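Local atomic coordinates of hypothetical protein Cgl3021 (PDB entry 2NSF), a protein that probably catalyses the mycothiol-dependent isomerisation of maleylpyruvate and carries a bound zinc ion. Residues 128-131 with 132-136. Numbering follows the deposited sequence.
Sequences LDVA and WRETS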
loop_
_atom_site.group_PDB
_atom_site.type_symbol
_atom_site.label_atom_id
_atom_site.label_comp_id
_atom_site.label_asym_id
_atom_site.label_seq_id
_atom_site.Cartn_x
_atom_site.Cartn_y
_atom_site.Cartn_z
ATOM N N LEU A 128 3.406 -9.780 13.106
ATOM C CA LEU A 128 2.313 -8.826 12.939
ATOM C C LEU A 128 0.983 -9.569 13.062
ATOM O O LEU A 128 0.031 -9.069 13.662
ATOM C CB LEU A 128 2.409 -8.125 11.576
ATOM C CG LEU A 128 1.228 -7.235 11.155
ATOM C CD1 LEU A 128 0.914 -6.208 12.242
ATOM C CD2 LEU A 128 1.563 -6.544 9.832
ATOM N N ASP A 129 0.919 -10.774 12.511
ATOM C CA ASP A 129 -0.315 -11.542 12.590
ATOM C C ASP A 129 -0.642 -11.867 14.049
ATOM O O ASP A 129 -1.797 -11.769 14.470
ATOM C CB ASP A 129 -0.208 -12.831 11.779
ATOM C CG ASP A 129 -1.568 -13.415 11.454
ATOM O OD1 ASP A 129 -2.322 -12.773 10.693
ATOM O OD2 ASP A 129 -1.890 -14.506 11.966
ATOM N N VAL A 130 0.374 -12.246 14.823
ATOM C CA VAL A 130 0.168 -12.556 16.233
ATOM C C VAL A 130 -0.346 -11.306 16.932
ATOM O O VAL A 130 -1.276 -11.374 17.733
ATOM C CB VAL A 130 1.479 -13.010 16.925
ATOM C CG1 VAL A 130 1.283 -13.077 18.442
ATOM C CG2 VAL A 130 1.896 -14.374 16.402
ATOM N N ALA A 131 0.262 -10.162 16.619
ATOM C CA ALA A 131 -0.143 -8.897 17.225
ATOM C C ALA A 131 -1.629 -8.664 16.987
ATOM O O ALA A 131 -2.360 -8.276 17.898
ATOM C CB ALA A 131 0.672 -7.744 16.646
ATOM N N TRP A 132 -2.075 -8.902 15.757
ATOM C CA TRP A 132 -3.485 -8.722 15.425
ATOM C C TRP A 132 -4.374 -9.732 16.144
ATOM O O TRP A 132 -5.421 -9.369 16.682
ATOM C CB TRP A 132 -3.710 -8.844 13.914
ATOM C CG TRP A 132 -3.248 -7.659 13.125
ATOM C CD1 TRP A 132 -3.215 -6.357 13.541
ATOM C CD2 TRP A 132 -2.838 -7.650 11.753
ATOM N NE1 TRP A 132 -2.811 -5.540 12.513
ATOM C CE2 TRP A 132 -2.574 -6.308 11.401
ATOM C CE3 TRP A 132 -2.668 -8.649 10.781
ATOM C CZ2 TRP A 132 -2.153 -5.932 10.119
ATOM C CZ3 TRP A 132 -2.248 -8.278 9.502
ATOM C CH2 TRP A 132 -1.996 -6.930 9.186
ATOM N N ARG A 133 -3.961 -10.994 16.151
ATOM C CA ARG A 133 -4.744 -12.042 16.798
ATOM C C ARG A 133 -4.939 -11.816 18.295
ATOM O O ARG A 133 -5.980 -12.172 18.850
ATOM C CB ARG A 133 -4.099 -13.417 16.587
ATOM C CG ARG A 133 -4.079 -13.904 15.149
ATOM C CD ARG A 133 -4.058 -15.428 15.093
ATOM N NE ARG A 133 -3.084 -16.005 16.014
ATOM C CZ ARG A 133 -2.876 -17.310 16.168
ATOM N NH1 ARG A 133 -3.578 -18.186 15.456
ATOM N NH2 ARG A 133 -1.970 -17.742 17.033
ATOM N N GLU A 134 -3.946 -11.220 18.947
ATOM C CA GLU A 134 -4.034 -10.988 20.385
ATOM C C GLU A 134 -4.563 -9.612 20.775
ATOM O O GLU A 134 -4.584 -9.263 21.958
ATOM C CB GLU A 134 -2.666 -11.222 21.032
ATOM C CG GLU A 134 -2.046 -12.564 20.654
ATOM C CD GLU A 134 -0.801 -12.888 21.458
ATOM O OE1 GLU A 134 -0.052 -11.955 21.806
ATOM O OE2 GLU A 134 -0.561 -14.084 21.728
ATOM N N THR A 135 -5.000 -8.836 19.789
ATOM C CA THR A 135 -5.528 -7.499 20.043
ATOM C C THR A 135 -6.933 -7.569 20.637
ATOM O O THR A 135 -7.796 -8.289 20.132
ATOM C CB THR A 135 -5.561 -6.664 18.742
ATOM O OG1 THR A 135 -4.221 -6.422 18.304
ATOM C CG2 THR A 135 -6.266 -5.328 18.966
ATOM N N SER A 136 -7.154 -6.817 21.712
ATOM C CA SER A 136 -8.452 -6.802 22.377
ATOM C C SER A 136 -9.468 -5.987 21.589
ATOM O O SER A 136 -9.105 -5.145 20.768
ATOM C CB SER A 136 -8.325 -6.223 23.789
ATOM O OG SER A 136 -7.920 -4.868 23.753
#
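W132, R133 and E134 donate their backbone N-H groups to the carbonyls of L128, D129 and V130, respectively, the last i to i+4 bonds of helix 114-133 in the N-terminal helical bundle, before E134 leaves helical geometry. At the next step the helix C-terminus is finished by a side chain: T135 OG1 donates to A131 O at 2.7 Å, arriving tilted from the carbonyl plane, and N88 of helix 66-89 lies beside the hydroxyl as a second polar partner. One turn along the buried side, L128 lies over a face of the W132 indole in a CH-pi contact, its CG 3.7 Å from the centroid of the six-membered ring and only 9° off the normal. With CG anti to the backbone N (chi1 172°), the leucine sends CD1 to W132 CE2 at 3.6 Å and CD2 to W132 CH2, also at 3.6 Å. The indole reaches from this helix among helices 29-49, 66-89 and 156-171, and its NE1 is satisfied by T157. D129 stands at the ring edge, carboxylate and indole planes 78° apart; its OD1 forms a salt bridge with R37 of helix 29-49. R133 is a looser neighbour: its NE stays 4.5 Å from D129 OD2, too far and too far out of the guanidinium plane for a salt bridge, so at most a weak electrostatic attraction is likely; OD2 lies nearer R133 CG and CD. On the more exposed side V130 and E134 run side by side, V130 CG1 resting against E134 CD at 3.7 Å.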